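Local coordinates for protein pectate lyase/Amb allergen (Acidovorax citrulli, PDB 4HWV) that probably cleaves pectate in plant cell walls as a secreted, calcium-binding polysaccharide lyase of family 1, at residues A[155-167]-A[181-195]. Residues are numbered along the deposited sequence; the frame is centred on the assembly and turned at random.
Sequences QRRVVTISVPDNT and GNLMLGTPDAPVANI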
ATOM      1  N   GLN A 155       4.460 -12.814  18.199  1.00  4.38           N
ATOM      2  CA  GLN A 155       3.631 -12.387  17.073  1.00  3.61           C
ATOM      3  C   GLN A 155       2.775 -13.532  16.528  1.00  4.03           C
ATOM      4  O   GLN A 155       1.600 -13.332  16.231  1.00  4.40           O
ATOM      5  CB  GLN A 155       4.469 -11.717  15.954  1.00  4.07           C
ATOM      6  CG  GLN A 155       3.585 -11.229  14.806  1.00  3.84           C
ATOM      7  CD  GLN A 155       4.276 -10.269  13.865  1.00  3.81           C
ATOM      8  OE1 GLN A 155       5.392 -10.533  13.419  1.00  4.09           O
ATOM      9  NE2 GLN A 155       3.636  -9.136  13.587  1.00  4.60           N
ATOM     10  N   ARG A 156       3.363 -14.723  16.414  1.00  4.49           N
ATOM     11  CA  ARG A 156       2.609 -15.888  15.956  1.00  5.40           C
ATOM     12  C   ARG A 156       1.358 -16.113  16.801  1.00  5.80           C
ATOM     13  O   ARG A 156       0.264 -16.340  16.276  1.00  6.55           O
ATOM     14  CB  ARG A 156       3.495 -17.126  15.992  1.00  6.33           C
ATOM     15  CG  ARG A 156       2.800 -18.350  15.441  1.00  7.59           C
ATOM     16  CD  ARG A 156       3.662 -19.596  15.588  1.00  9.89           C
ATOM     17  NE  ARG A 156       4.880 -19.606  14.764  1.00 11.93           N
ATOM     18  CZ  ARG A 156       4.937 -19.994  13.489  1.00 13.87           C
ATOM     19  NH1 ARG A 156       3.841 -20.364  12.842  1.00 14.25           N
ATOM     20  NH2 ARG A 156       6.103 -20.017  12.853  1.00 15.14           N
ATOM     21  N   ARG A 157       1.516 -16.012  18.120  1.00  5.91           N
ATOM     22  CA  ARG A 157       0.413 -16.256  19.039  1.00  7.27           C
ATOM     23  C   ARG A 157      -0.641 -15.139  19.026  1.00  6.31           C
ATOM     24  O   ARG A 157      -1.778 -15.344  19.474  1.00  9.01           O
ATOM     25  CB  ARG A 157       0.970 -16.493  20.433  1.00 11.25           C
ATOM     26  CG  ARG A 157       1.797 -17.805  20.482  1.00 14.19           C
ATOM     27  CD  ARG A 157       2.599 -18.018  21.761  1.00 16.72           C
ATOM     28  NE  ARG A 157       1.705 -18.235  22.883  1.00 19.19           N
ATOM     29  CZ  ARG A 157       1.581 -17.385  23.892  1.00 20.22           C
ATOM     30  NH1 ARG A 157       2.323 -16.292  23.907  1.00 21.10           N
ATOM     31  NH2 ARG A 157       0.729 -17.634  24.887  1.00 20.52           N
ATOM     32  N   VAL A 158      -0.294 -13.983  18.468  1.00  4.43           N
ATOM     33  CA  VAL A 158      -1.240 -12.893  18.323  1.00  4.59           C
ATOM     34  C   VAL A 158      -1.962 -12.970  16.973  1.00  3.70           C
ATOM     35  O   VAL A 158      -3.184 -12.883  16.906  1.00  4.97           O
ATOM     36  CB  VAL A 158      -0.507 -11.543  18.466  1.00  4.84           C
ATOM     37  CG1 VAL A 158      -1.414 -10.375  18.118  1.00  5.24           C
ATOM     38  CG2 VAL A 158       0.006 -11.387  19.884  1.00  5.36           C
ATOM     39  N   VAL A 159      -1.204 -13.100  15.885  1.00  3.45           N
ATOM     40  CA  VAL A 159      -1.796 -12.915  14.567  1.00  3.42           C
ATOM     41  C   VAL A 159      -2.453 -14.181  14.015  1.00  3.85           C
ATOM     42  O   VAL A 159      -3.206 -14.101  13.044  1.00  4.14           O
ATOM     43  CB  VAL A 159      -0.787 -12.362  13.515  1.00  3.73           C
ATOM     44  CG1 VAL A 159      -0.164 -11.051  14.006  1.00  4.15           C
ATOM     45  CG2 VAL A 159       0.285 -13.404  13.159  1.00  4.67           C
ATOM     46  N   THR A 160      -2.152 -15.339  14.613  1.00  4.04           N
ATOM     47  CA  THR A 160      -2.752 -16.602  14.172  0.50  3.96           C
ATOM     48  C   THR A 160      -4.046 -16.865  14.934  1.00  4.68           C
ATOM     49  O   THR A 160      -4.044 -16.838  16.169  1.00  6.30           O
ATOM     50  CB  THR A 160      -1.805 -17.786  14.403  0.50  3.12           C
ATOM     51  OG1 THR A 160      -0.537 -17.496  13.814  0.50  3.59           O
ATOM     52  CG2 THR A 160      -2.346 -19.023  13.754  0.50  2.98           C
ATOM     53  N   ILE A 161      -5.130 -17.122  14.198  1.00  4.65           N
ATOM     54  CA  ILE A 161      -6.457 -17.253  14.777  1.00  4.65           C
ATOM     55  C   ILE A 161      -7.022 -18.628  14.429  1.00  4.22           C
ATOM     56  O   ILE A 161      -7.172 -18.963  13.244  1.00  4.95           O
ATOM     57  CB  ILE A 161      -7.413 -16.165  14.226  1.00  5.52           C
ATOM     58  CG1 ILE A 161      -6.848 -14.753  14.435  1.00  6.65           C
ATOM     59  CG2 ILE A 161      -8.799 -16.319  14.845  1.00  7.25           C
ATOM     60  CD1 ILE A 161      -6.718 -14.323  15.893  1.00  7.31           C
ATOM     61  N   SER A 162      -7.312 -19.435  15.441  1.00  4.76           N
ATOM     62  CA  SER A 162      -7.812 -20.788  15.235  0.50  4.23           C
ATOM     63  C   SER A 162      -9.296 -20.791  14.842  1.00  4.59           C
ATOM     64  O   SER A 162     -10.142 -20.232  15.555  1.00  5.82           O
ATOM     65  CB  SER A 162      -7.617 -21.592  16.522  0.50  4.30           C
ATOM     66  OG  SER A 162      -8.017 -22.929  16.333  0.50  3.98           O
ATOM     67  N   VAL A 163      -9.609 -21.429  13.719  1.00  3.72           N
ATOM     68  CA  VAL A 163     -11.003 -21.536  13.264  1.00  4.11           C
ATOM     69  C   VAL A 163     -11.500 -22.965  13.450  1.00  4.15           C
ATOM     70  O   VAL A 163     -10.914 -23.900  12.916  1.00  4.89           O
ATOM     71  CB  VAL A 163     -11.143 -21.123  11.781  1.00  4.04           C
ATOM     72  CG1 VAL A 163     -12.588 -21.229  11.326  1.00  5.05           C
ATOM     73  CG2 VAL A 163     -10.620 -19.697  11.586  1.00  4.87           C
ATOM     74  N   PRO A 164     -12.574 -23.148  14.229  1.00  3.70           N
ATOM     75  CA  PRO A 164     -13.072 -24.497  14.536  1.00  4.44           C
ATOM     76  C   PRO A 164     -14.098 -25.007  13.520  1.00  4.65           C
ATOM     77  O   PRO A 164     -14.449 -24.320  12.562  1.00  5.12           O
ATOM     78  CB  PRO A 164     -13.750 -24.291  15.897  1.00  4.72           C
ATOM     79  CG  PRO A 164     -14.368 -22.912  15.752  1.00  4.69           C
ATOM     80  CD  PRO A 164     -13.324 -22.110  14.967  1.00  4.24           C
ATOM     81  N   ASP A 165     -14.585 -26.225  13.745  1.00  4.59           N
ATOM     82  CA  ASP A 165     -15.568 -26.866  12.873  1.00  4.24           C
ATOM     83  C   ASP A 165     -16.816 -26.029  12.694  1.00  3.99           C
ATOM     84  O   ASP A 165     -17.220 -25.270  13.584  1.00  4.83           O
ATOM     85  CB  ASP A 165     -16.028 -28.199  13.470  1.00  5.02           C
ATOM     86  CG  ASP A 165     -14.870 -29.120  13.797  1.00  6.41           C
ATOM     87  OD1 ASP A 165     -14.116 -28.811  14.746  1.00  7.89           O
ATOM     88  OD2 ASP A 165     -14.710 -30.147  13.111  1.00  7.62           O
ATOM     89  N   ASN A 166     -17.458 -26.221  11.547  1.00  4.43           N
ATOM     90  CA  ASN A 166     -18.813 -25.723  11.342  1.00  4.19           C
ATOM     91  C   ASN A 166     -18.897 -24.216  11.514  1.00  3.63           C
ATOM     92  O   ASN A 166     -19.762 -23.692  12.208  1.00  4.48           O
ATOM     93  CB  ASN A 166     -19.809 -26.445  12.257  1.00  4.85           C
ATOM     94  CG  ASN A 166     -19.755 -27.947  12.103  1.00  5.30           C
ATOM     95  OD1 ASN A 166     -19.815 -28.466  10.995  1.00  5.55           O
ATOM     96  ND2 ASN A 166     -19.643 -28.653  13.222  1.00  6.27           N
ATOM     97  N   THR A 167     -17.986 -23.519  10.846  1.00  3.48           N
ATOM     98  CA  THR A 167     -17.888 -22.079  10.979  1.00  3.54           C
ATOM     99  C   THR A 167     -18.075 -21.397   9.648  1.00  3.55           C
ATOM    100  O   THR A 167     -17.434 -21.775   8.658  1.00  4.02           O
ATOM    101  CB  THR A 167     -16.500 -21.691  11.527  1.00  3.86           C
ATOM    102  OG1 THR A 167     -16.322 -22.303  12.808  1.00  3.94           O
ATOM    103  CG2 THR A 167     -16.362 -20.170  11.675  1.00  4.49           C
ATOM    104  N   GLY A 181      -3.100 -10.855   9.726  1.00  3.37           N
ATOM    105  CA  GLY A 181      -2.965 -12.140  10.388  1.00  3.81           C
ATOM    106  C   GLY A 181      -3.392 -13.309   9.548  1.00  3.90           C
ATOM    107  O   GLY A 181      -3.580 -13.206   8.335  1.00  4.17           O
ATOM    108  N   ASN A 182      -3.547 -14.433  10.234  1.00  3.51           N
ATOM    109  CA  ASN A 182      -3.528 -15.741   9.597  1.00  3.84           C
ATOM    110  C   ASN A 182      -4.644 -16.566  10.194  1.00  4.13           C
ATOM    111  O   ASN A 182      -4.539 -16.992  11.353  1.00  5.00           O
ATOM    112  CB  ASN A 182      -2.152 -16.358   9.920  1.00  4.08           C
ATOM    113  CG  ASN A 182      -1.819 -17.628   9.139  1.00  4.62           C
ATOM    114  OD1 ASN A 182      -2.692 -18.417   8.667  1.00  7.26           O
ATOM    115  ND2 ASN A 182      -0.523 -17.879   9.047  1.00  3.55           N
ATOM    116  N   LEU A 183      -5.702 -16.810   9.419  1.00  3.89           N
ATOM    117  CA  LEU A 183      -6.694 -17.769   9.869  1.00  3.45           C
ATOM    118  C   LEU A 183      -6.097 -19.167   9.762  1.00  4.00           C
ATOM    119  O   LEU A 183      -5.507 -19.527   8.730  1.00  4.81           O
ATOM    120  CB  LEU A 183      -7.970 -17.699   9.024  1.00  4.10           C
ATOM    121  CG  LEU A 183      -8.697 -16.358   9.040  1.00  4.68           C
ATOM    122  CD1 LEU A 183      -9.979 -16.465   8.204  1.00  5.72           C
ATOM    123  CD2 LEU A 183      -8.992 -15.895  10.467  1.00  6.65           C
ATOM    124  N   MET A 184      -6.232 -19.938  10.834  1.00  3.23           N
ATOM    125  CA  MET A 184      -5.685 -21.277  10.878  0.50  3.94           C
ATOM    126  C   MET A 184      -6.835 -22.275  10.910  1.00  3.60           C
ATOM    127  O   MET A 184      -7.568 -22.368  11.889  1.00  4.04           O
ATOM    128  CB  MET A 184      -4.782 -21.397  12.103  0.50  7.17           C
ATOM    129  CG  MET A 184      -4.078 -22.717  12.241  0.50  9.48           C
ATOM    130  SD  MET A 184      -2.829 -22.969  10.951  0.50 12.31           S
ATOM    131  CE  MET A 184      -1.774 -21.522  11.129  0.50 14.01           C
ATOM    132  N   LEU A 185      -7.005 -23.001   9.808  1.00  3.75           N
ATOM    133  CA  LEU A 185      -8.140 -23.917   9.714  1.00  4.07           C
ATOM    134  C   LEU A 185      -7.757 -25.281  10.267  1.00  3.87           C
ATOM    135  O   LEU A 185      -7.229 -26.144   9.543  1.00  4.68           O
ATOM    136  CB  LEU A 185      -8.705 -23.992   8.282  1.00  3.81           C
ATOM    137  CG  LEU A 185      -8.964 -22.649   7.582  1.00  4.03           C
ATOM    138  CD1 LEU A 185      -9.793 -22.867   6.314  1.00  4.68           C
ATOM    139  CD2 LEU A 185      -9.626 -21.597   8.474  1.00  4.80           C
ATOM    140  N   GLY A 186      -8.008 -25.442  11.561  1.00  4.01           N
ATOM    141  CA  GLY A 186      -7.617 -26.641  12.279  1.00  4.63           C
ATOM    142  C   GLY A 186      -6.200 -26.537  12.827  1.00  4.84           C
ATOM    143  O   GLY A 186      -5.344 -25.793  12.316  1.00  6.51           O
ATOM    144  N   THR A 187      -5.953 -27.269  13.900  1.00  5.76           N
ATOM    145  CA  THR A 187      -4.631 -27.326  14.507  1.00  6.59           C
ATOM    146  C   THR A 187      -4.268 -28.809  14.664  1.00  6.69           C
ATOM    147  O   THR A 187      -5.139 -29.677  14.574  1.00  6.72           O
ATOM    148  CB  THR A 187      -4.601 -26.609  15.882  1.00  7.88           C
ATOM    149  OG1 THR A 187      -5.532 -27.250  16.761  1.00 10.17           O
ATOM    150  CG2 THR A 187      -4.982 -25.147  15.757  1.00  8.69           C
ATOM    151  N   PRO A 188      -2.981 -29.118  14.899  1.00  8.17           N
ATOM    152  CA  PRO A 188      -2.620 -30.541  14.948  1.00 10.02           C
ATOM    153  C   PRO A 188      -3.312 -31.292  16.060  1.00 11.10           C
ATOM    154  O   PRO A 188      -3.625 -32.466  15.877  1.00 12.60           O
ATOM    155  CB  PRO A 188      -1.107 -30.527  15.185  1.00 10.73           C
ATOM    156  CG  PRO A 188      -0.717 -29.121  15.401  1.00 10.17           C
ATOM    157  CD  PRO A 188      -1.802 -28.240  14.884  1.00  9.04           C
ATOM    158  N   ASP A 189      -3.561 -30.624  17.176  1.00 11.22           N
ATOM    159  CA  ASP A 189      -4.245 -31.260  18.296  1.00 12.59           C
ATOM    160  C   ASP A 189      -5.749 -31.390  18.087  1.00 11.19           C
ATOM    161  O   ASP A 189      -6.403 -32.169  18.770  1.00 12.25           O
ATOM    162  CB  ASP A 189      -3.980 -30.478  19.588  1.00 15.20           C
ATOM    163  CG  ASP A 189      -4.445 -29.042  19.497  1.00 17.63           C
ATOM    164  OD1 ASP A 189      -3.952 -28.321  18.605  1.00 17.87           O
ATOM    165  OD2 ASP A 189      -5.326 -28.649  20.307  1.00 19.94           O
ATOM    166  N   ALA A 190      -6.300 -30.614  17.153  1.00  9.59           N
ATOM    167  CA  ALA A 190      -7.741 -30.581  16.942  1.00  9.12           C
ATOM    168  C   ALA A 190      -8.083 -30.232  15.499  1.00  7.39           C
ATOM    169  O   ALA A 190      -8.405 -29.084  15.180  1.00  7.10           O
ATOM    170  CB  ALA A 190      -8.418 -29.588  17.912  1.00 10.50           C
ATOM    171  N   PRO A 191      -8.019 -31.231  14.612  1.00  6.77           N
ATOM    172  CA  PRO A 191      -8.413 -30.992  13.225  1.00  6.64           C
ATOM    173  C   PRO A 191      -9.896 -30.686  13.160  1.00  6.30           C
ATOM    174  O   PRO A 191     -10.654 -31.017  14.082  1.00  7.03           O
ATOM    175  CB  PRO A 191      -8.101 -32.326  12.544  1.00  8.37           C
ATOM    176  CG  PRO A 191      -7.064 -32.943  13.397  1.00  9.66           C
ATOM    177  CD  PRO A 191      -7.450 -32.575  14.795  1.00  8.42           C
ATOM    178  N   VAL A 192     -10.310 -30.057  12.074  1.00  5.24           N
ATOM    179  CA  VAL A 192     -11.660 -29.545  11.944  1.00  4.91           C
ATOM    180  C   VAL A 192     -12.230 -29.873  10.571  1.00  4.85           C
ATOM    181  O   VAL A 192     -11.510 -30.261   9.652  1.00  5.13           O
ATOM    182  CB  VAL A 192     -11.699 -27.996  12.120  1.00  5.16           C
ATOM    183  CG1 VAL A 192     -11.139 -27.608  13.493  1.00  5.66           C
ATOM    184  CG2 VAL A 192     -10.931 -27.304  10.988  1.00  5.70           C
ATOM    185  N   ALA A 193     -13.527 -29.672  10.420  1.00  4.82           N
ATOM    186  CA  ALA A 193     -14.166 -29.801   9.123  1.00  4.75           C
ATOM    187  C   ALA A 193     -15.243 -28.749   8.981  1.00  4.46           C
ATOM    188  O   ALA A 193     -15.791 -28.263   9.978  1.00  4.77           O
ATOM    189  CB  ALA A 193     -14.793 -31.186   8.959  1.00  5.74           C
ATOM    190  N   ASN A 194     -15.555 -28.426   7.727  1.00  4.22           N
ATOM    191  CA  ASN A 194     -16.798 -27.743   7.360  1.00  4.25           C
ATOM    192  C   ASN A 194     -16.763 -26.233   7.643  1.00  4.16           C
ATOM    193  O   ASN A 194     -17.386 -25.740   8.593  1.00  4.15           O
ATOM    194  CB  ASN A 194     -18.005 -28.415   8.006  1.00  4.17           C
ATOM    195  CG  ASN A 194     -19.287 -27.928   7.402  1.00  3.52           C
ATOM    196  OD1 ASN A 194     -19.322 -27.597   6.203  1.00  4.18           O
ATOM    197  ND2 ASN A 194     -20.360 -27.886   8.204  1.00  4.46           N
ATOM    198  N   ILE A 195     -16.027 -25.501   6.806  1.00  3.83           N
ATOM    199  CA  ILE A 195     -15.786 -24.071   7.011  1.00  3.62           C
ATOM    200  C   ILE A 195     -16.085 -23.317   5.721  1.00  3.15           C
ATOM    201  O   ILE A 195     -15.696 -23.765   4.631  1.00  4.03           O
ATOM    202  CB  ILE A 195     -14.331 -23.822   7.466  1.00  4.16           C
ATOM    203  CG1 ILE A 195     -14.126 -24.359   8.890  1.00  4.90           C
ATOM    204  CG2 ILE A 195     -13.979 -22.333   7.385  1.00  4.98           C
ATOM    205  CD1 ILE A 195     -12.652 -24.492   9.300  1.00  5.34           C
TER
HETATM  206  O   HOH W   1      -8.717 -24.667  14.443  1.00  8.35           O
HETATM  207  O   HOH W   2     -13.264 -32.260  13.947  1.00 18.55           O
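Two neighbouring coils of the right-handed parallel beta-helix, the pectate lyase fold, stack here: strand 160-163, entered straight from helix 143-159, lies parallel to strand 182-185, and T167 pairs with I195 one sheet further on. In the first pairing N182 N donates to V159 O, I161 N to N182 O, M184 N to I161 O and V163 N to M184 O (2.9 Å); in the second N166 N donates to A193 O and T167 N to N194 O. T160, S162, N182 and M184 share one face; N182 on it lies near D227, a calcium ligand. I161, V163, L183 and L185 share the other, the end of I161 turned to helix 50-57. L185 CD2 runs alongside V163, 3.7 Å from its CB, while V163 CG1, anti to its own nitrogen (chi1 -180°), meets I195 CD1. Beside them a water donates to V163 O and accepts weakly from G186 N, also meeting S162 OG in the modelled conformer. At the next corner D165 OD2 takes A193 N from above the carboxylate plane, and a second water joins that oxygen to P191 O; D165 OD1 comes within 3.4 Å of V192 CG1. N194 OD1 accepts from the backbone nitrogens of T34 and G35. The other branch of that amide, N194 ND2, donates to a lone pair of N166 OD1 at 2.9 Å, nearly straight at 168°, the two amide planes 75° apart.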